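Local coordinates for protein aldehyde Dehydrogenase (Burkholderia cenocepacia, PDB 4O6R) that probably oxidises aldehydes to carboxylic acids with NAD(P)+ as cofactor and binds adenosine monophosphate, at residues A89-E94 / D104-D109; P111-C116 / F158-T163. All coordinates share one frame; numbering follows the deposited sequence. Where two conformers were deposited one is given.

Interaction 1 of 2, residues A89-E94 / D104-D109; sequences ALAQLE and DSRALD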
loop_
_atom_site.group_PDB
_atom_site.type_symbol
_atom_site.label_atom_id
_atom_site.label_comp_id
_atom_site.label_asym_id
_atom_site.label_seq_id
_atom_site.Cartn_x
_atom_site.Cartn_y
_atom_site.Cartn_z
ATOM N N ALA A 89 -13.374 37.392 -3.473
ATOM C CA ALA A 89 -13.137 37.793 -4.846
ATOM C C ALA A 89 -13.219 36.608 -5.837
ATOM O O ALA A 89 -13.743 36.771 -6.936
ATOM C CB ALA A 89 -11.818 38.539 -4.986
ATOM N N LEU A 90 -12.721 35.425 -5.452
ATOM C CA LEU A 90 -12.834 34.251 -6.304
ATOM C C LEU A 90 -14.299 33.824 -6.457
ATOM O O LEU A 90 -14.732 33.484 -7.541
ATOM C CB LEU A 90 -12.002 33.068 -5.787
ATOM C CG LEU A 90 -10.506 33.082 -6.096
ATOM C CD1 LEU A 90 -9.770 32.022 -5.338
ATOM C CD2 LEU A 90 -10.254 32.872 -7.572
ATOM N N ALA A 91 -15.037 33.863 -5.357
ATOM C CA ALA A 91 -16.437 33.502 -5.366
ATOM C C ALA A 91 -17.238 34.452 -6.272
ATOM O O ALA A 91 -18.065 34.001 -7.068
ATOM C CB ALA A 91 -16.996 33.515 -3.953
ATOM N N GLN A 92 -17.012 35.755 -6.108
ATOM C CA GLN A 92 -17.655 36.740 -6.954
ATOM C C GLN A 92 -17.351 36.498 -8.431
ATOM O O GLN A 92 -18.259 36.557 -9.261
ATOM C CB GLN A 92 -17.250 38.159 -6.557
ATOM C CG GLN A 92 -17.809 38.616 -5.220
ATOM C CD GLN A 92 -19.304 38.927 -5.274
ATOM O OE1 GLN A 92 -19.830 39.320 -6.310
ATOM N NE2 GLN A 92 -19.974 38.811 -4.135
ATOM N N LEU A 93 -16.091 36.233 -8.765
ATOM C CA LEU A 93 -15.695 36.058 -10.173
ATOM C C LEU A 93 -16.323 34.795 -10.760
ATOM O O LEU A 93 -16.903 34.812 -11.865
ATOM C CB LEU A 93 -14.171 36.022 -10.315
ATOM C CG LEU A 93 -13.598 35.912 -11.727
ATOM C CD1 LEU A 93 -14.025 37.089 -12.569
ATOM C CD2 LEU A 93 -12.072 35.871 -11.679
ATOM N N GLU A 94 -16.260 33.711 -9.996
ATOM C CA GLU A 94 -16.877 32.439 -10.408
ATOM C C GLU A 94 -18.388 32.597 -10.642
ATOM O O GLU A 94 -18.900 32.170 -11.684
ATOM C CB GLU A 94 -16.575 31.321 -9.373
ATOM C CG GLU A 94 -17.031 29.909 -9.763
ATOM C CD GLU A 94 -16.189 29.239 -10.844
ATOM O OE1 GLU A 94 -15.523 29.927 -11.642
ATOM O OE2 GLU A 94 -16.223 27.981 -10.940
ATOM N N ASP A 104 -23.233 29.536 -3.169
ATOM C CA ASP A 104 -22.610 28.257 -3.554
ATOM C C ASP A 104 -21.123 28.448 -3.890
ATOM O O ASP A 104 -20.273 27.602 -3.550
ATOM C CB ASP A 104 -23.251 27.642 -4.816
ATOM C CG ASP A 104 -24.647 27.080 -4.596
ATOM O OD1 ASP A 104 -25.070 26.827 -3.453
ATOM O OD2 ASP A 104 -25.332 26.864 -5.646
ATOM N N SER A 105 -20.785 29.538 -4.570
ATOM C CA SER A 105 -19.383 29.766 -4.862
ATOM C C SER A 105 -18.619 30.046 -3.566
ATOM O O SER A 105 -17.498 29.622 -3.438
ATOM C CB SER A 105 -19.158 30.835 -5.920
ATOM O OG SER A 105 -19.747 32.035 -5.532
ATOM N N ARG A 106 -19.241 30.716 -2.599
ATOM C CA ARG A 106 -18.627 30.913 -1.286
ATOM C C ARG A 106 -18.517 29.615 -0.458
ATOM O O ARG A 106 -17.471 29.359 0.129
ATOM C CB ARG A 106 -19.404 31.947 -0.458
ATOM C CG ARG A 106 -19.293 33.384 -0.909
ATOM C CD ARG A 106 -20.411 34.189 -0.263
ATOM N NE ARG A 106 -20.271 35.608 -0.501
ATOM C CZ ARG A 106 -21.205 36.509 -0.238
ATOM N NH1 ARG A 106 -22.387 36.134 0.227
ATOM N NH2 ARG A 106 -20.973 37.795 -0.473
ATOM N N ALA A 107 -19.586 28.817 -0.387
ATOM C CA ALA A 107 -19.646 27.686 0.542
ATOM C C ALA A 107 -19.099 26.400 -0.060
ATOM O O ALA A 107 -18.686 25.507 0.673
ATOM C CB ALA A 107 -21.076 27.445 1.022
ATOM N N LEU A 108 -19.081 26.323 -1.381
ATOM C CA LEU A 108 -18.751 25.099 -2.054
ATOM C C LEU A 108 -17.604 25.258 -3.053
ATOM O O LEU A 108 -16.568 24.606 -2.870
ATOM C CB LEU A 108 -20.003 24.489 -2.716
ATOM C CG LEU A 108 -21.109 24.006 -1.754
ATOM C CD1 LEU A 108 -22.429 23.793 -2.473
ATOM C CD2 LEU A 108 -20.691 22.733 -1.021
ATOM N N ASP A 109 -17.758 26.088 -4.094
ATOM C CA ASP A 109 -16.741 26.192 -5.144
ATOM C C ASP A 109 -15.341 26.546 -4.574
ATOM O O ASP A 109 -14.339 25.840 -4.838
ATOM C CB ASP A 109 -17.104 27.198 -6.245
ATOM C CG ASP A 109 -18.348 26.808 -7.078
ATOM O OD1 ASP A 109 -18.594 25.599 -7.331
ATOM O OD2 ASP A 109 -19.072 27.744 -7.514
HETATM O O HOH W 1 -16.353 25.559 -9.613
#
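Small residues let two consecutive helices of the chain, 87-98 and 102-123, pack closely across the short connection between them: the axes of 89-94 and 104-109 pass 8.4 Å apart, at 114°, and the CA atoms of Ala91 and Ser105 lie 4.8 Å from each other. The methyl of Ala91 fills this crossing, its CB resting 3.8 Å from CG of Arg106, whose chain runs on extended from there. Among the hydrogen bonds, Ser105 has chi1 57°, placing OG between backbone N and carbonyl carbon; OG lies 3.0 Å from Ala91 O, though its proton may go elsewhere, and Ser95 OG is its stronger partner. The side chains of Gln92 and Arg106 lie side by side with their end planes 67° apart, and Glu88 receives both, the arginine as a salt bridge. Two acids form the charged part: Glu94 OE2 is 4.5 Å from Asp109 OD2, with the carboxylates turned almost perpendicular. A water donates to Glu94 OE2 at 2.8 Å and, weakly, to Asp109 OD1. Ser188 OG bonds Glu94 OE1, while His100 ND1 bonds Asp109 OD2. Two buried acids this close would tend to raise each other's pKa, a cost that these partners and the shared water probably offset.

Interaction 2 of 2, residues P111-C116 / F158-T163; sequences PRTAAC and FPLMFT. With NO3 (nitrate ion), chain F.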
loop_
_atom_site.group_PDB
_atom_site.type_symbol
_atom_site.label_atom_id
_atom_site.label_comp_id
_atom_site.label_asym_id
_atom_site.label_seq_id
_atom_site.Cartn_x
_atom_site.Cartn_y
_atom_site.Cartn_z
ATOM N N PRO A 111 -14.099 26.676 -1.230
ATOM C CA PRO A 111 -13.587 25.729 -0.235
ATOM C C PRO A 111 -13.174 24.371 -0.823
ATOM O O PRO A 111 -12.156 23.833 -0.421
ATOM C CB PRO A 111 -14.778 25.540 0.719
ATOM C CG PRO A 111 -15.547 26.804 0.603
ATOM C CD PRO A 111 -15.423 27.204 -0.846
ATOM N N ARG A 112 -13.933 23.841 -1.775
ATOM C CA ARG A 112 -13.599 22.526 -2.345
ATOM C C ARG A 112 -12.310 22.614 -3.133
ATOM O O ARG A 112 -11.499 21.701 -3.113
ATOM C CB ARG A 112 -14.724 21.983 -3.228
ATOM C CG ARG A 112 -15.893 21.309 -2.488
ATOM C CD ARG A 112 -17.109 21.323 -3.398
ATOM N NE ARG A 112 -18.017 20.209 -3.255
ATOM C CZ ARG A 112 -18.986 19.887 -4.118
ATOM N NH1 ARG A 112 -19.188 20.585 -5.232
ATOM N NH2 ARG A 112 -19.775 18.852 -3.857
ATOM N N THR A 113 -12.119 23.735 -3.833
ATOM C CA THR A 113 -10.907 23.974 -4.608
ATOM C C THR A 113 -9.713 24.077 -3.688
ATOM O O THR A 113 -8.728 23.402 -3.897
ATOM C CB THR A 113 -11.041 25.257 -5.466
ATOM O OG1 THR A 113 -12.218 25.162 -6.268
ATOM C CG2 THR A 113 -9.864 25.433 -6.368
ATOM N N ALA A 114 -9.811 24.900 -2.648
ATOM C CA ALA A 114 -8.740 24.991 -1.654
ATOM C C ALA A 114 -8.410 23.624 -1.003
ATOM O O ALA A 114 -7.246 23.245 -0.876
ATOM C CB ALA A 114 -9.086 26.030 -0.606
ATOM N N ALA A 115 -9.437 22.905 -0.603
ATOM C CA ALA A 115 -9.279 21.615 0.058
ATOM C C ALA A 115 -8.557 20.617 -0.824
ATOM O O ALA A 115 -7.715 19.857 -0.351
ATOM C CB ALA A 115 -10.633 21.054 0.460
ATOM N N CYS A 116 -8.870 20.621 -2.110
ATOM C CA CYS A 116 -8.247 19.683 -3.036
ATOM C C CYS A 116 -6.780 20.026 -3.285
ATOM O O CYS A 116 -5.946 19.145 -3.253
ATOM C CB CYS A 116 -9.025 19.618 -4.347
ATOM S SG CYS A 116 -8.446 18.318 -5.480
ATOM N N PHE A 158 -17.991 23.388 -13.272
ATOM C CA PHE A 158 -17.302 23.662 -12.008
ATOM C C PHE A 158 -15.890 24.111 -12.350
ATOM O O PHE A 158 -14.920 23.458 -11.998
ATOM C CB PHE A 158 -17.245 22.409 -11.128
ATOM C CG PHE A 158 -18.571 21.992 -10.520
ATOM C CD1 PHE A 158 -19.160 22.759 -9.525
ATOM C CD2 PHE A 158 -19.172 20.795 -10.878
ATOM C CE1 PHE A 158 -20.338 22.362 -8.918
ATOM C CE2 PHE A 158 -20.349 20.375 -10.270
ATOM C CZ PHE A 158 -20.939 21.158 -9.292
ATOM N N PRO A 159 -15.757 25.228 -13.077
ATOM C CA PRO A 159 -14.431 25.558 -13.584
ATOM C C PRO A 159 -13.397 25.795 -12.505
ATOM O O PRO A 159 -12.260 25.341 -12.656
ATOM C CB PRO A 159 -14.645 26.809 -14.435
ATOM C CG PRO A 159 -16.019 27.282 -14.152
ATOM C CD PRO A 159 -16.798 26.155 -13.550
ATOM N N LEU A 160 -13.765 26.489 -11.442
ATOM C CA LEU A 160 -12.798 26.736 -10.371
ATOM C C LEU A 160 -12.401 25.417 -9.717
ATOM O O LEU A 160 -11.218 25.103 -9.586
ATOM C CB LEU A 160 -13.375 27.694 -9.332
ATOM C CG LEU A 160 -12.500 28.067 -8.140
ATOM C CD1 LEU A 160 -11.195 28.698 -8.610
ATOM C CD2 LEU A 160 -13.248 29.001 -7.205
ATOM N N MET A 161 -13.381 24.609 -9.348
ATOM C CA MET A 161 -13.090 23.340 -8.673
ATOM C C MET A 161 -12.236 22.425 -9.551
ATOM O O MET A 161 -11.337 21.746 -9.054
ATOM C CB MET A 161 -14.386 22.651 -8.273
ATOM C CG MET A 161 -14.323 21.844 -6.994
ATOM S SD MET A 161 -16.004 21.311 -6.574
ATOM C CE MET A 161 -16.367 20.296 -8.032
ATOM N N PHE A 162 -12.511 22.423 -10.850
ATOM C CA PHE A 162 -11.750 21.577 -11.773
ATOM C C PHE A 162 -10.288 21.940 -11.851
ATOM O O PHE A 162 -9.478 21.056 -12.132
ATOM C CB PHE A 162 -12.335 21.589 -13.193
ATOM C CG PHE A 162 -13.628 20.843 -13.325
ATOM C CD1 PHE A 162 -13.883 19.730 -12.578
ATOM C CD2 PHE A 162 -14.569 21.261 -14.232
ATOM C CE1 PHE A 162 -15.085 19.060 -12.700
ATOM C CE2 PHE A 162 -15.744 20.589 -14.381
ATOM C CZ PHE A 162 -16.010 19.482 -13.624
ATOM N N THR A 163 -9.925 23.207 -11.615
ATOM C CA THR A 163 -8.492 23.554 -11.562
ATOM C C THR A 163 -7.767 22.690 -10.555
ATOM O O THR A 163 -6.663 22.197 -10.821
ATOM C CB THR A 163 -8.188 25.048 -11.251
ATOM O OG1 THR A 163 -8.580 25.408 -9.920
ATOM C CG2 THR A 163 -8.887 25.960 -12.253
HETATM N N NO3 F . -20.826 18.244 -7.306
HETATM O O1 NO3 F . -19.628 17.955 -7.361
HETATM O O2 NO3 F . -21.340 19.011 -6.274
HETATM O O3 NO3 F . -21.709 17.826 -8.296
#
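Arg112 lays the aliphatic part of its side chain across the thioether of Met161, the two chains crossing obliquely, with SD 3.4 Å from Arg112 CD. The sulfur also meets CB and lies near NH1, so both the methylenes and the guanidinium border it. A bend at chi3 turns the guanidinium toward a nitrate ion, probably from the crystallisation liquor. NH1 and NH2 both donate to one nitrate oxygen, O2, which lies in the guanidinium plane 2.9 Å from NH1; with N-H...O angles near 145°, the fork is bent. Lys448 NZ is a further donor to the ion. Met161 has two conformers; in the one described, chi3 of 62° carries CE over one face of the Phe158 ring, 3.7 Å above its plane and offset toward the rim. An unbranched, polarisable methionine suits this position between a cationic chain and an aromatic ring. Helix 159-172 links strand 138-153 to the parallel strand 176-180, a beta-alpha-beta crossover consistent with the Rossmann-type cofactor domain of aldehyde dehydrogenases. Helix 102-123 runs beside its start, the axes of 111-116 and 159-163 being 8.2 Å apart and 6° from parallel, with Phe158 at the N-cap position. One residue on from Arg112, Thr113 allows the close approach. Its OG1 sits 3.1 Å from Met161 CA and also packs against CG of Leu160, yet bonds back to Asp109 O in its own helix; with its hydroxyl so engaged, threonine can present a compact surface to a neighbouring backbone. The CG2 branch, anti to the backbone N, reaches Leu160 O and Thr163 OG1. That second hydroxyl is likewise occupied, donating from Thr163 OG1 to Leu160 O at 2.7 Å in the carbonyl plane, while Ile83 of helix 69-85 touches Thr113 and Ile192 of helix 187-199 packs on both Leu160 and Thr163.

Helix 102-123 serves both contacts in succession, giving 104-109 to interaction 1 and, past the kink at Pro111, 111-116 to interaction 2; their centres lie 10 Å apart. Glu94 ties them directly: its OE2 probably accepts a hydrogen bond from Leu160 N at 2.9 Å, in the first turn of helix 159-172, where a carboxylate would also suit the positive end of the helix dipole. Asp109 OD1 packs 3.6 Å from Phe158 CD1. The bound AMP lies about 12 Å from the side chain of Thr163 and about 13 Å from that of Glu94, so neither of these residues touches it, although Phe162 packs on Val154, a residue of the AMP site.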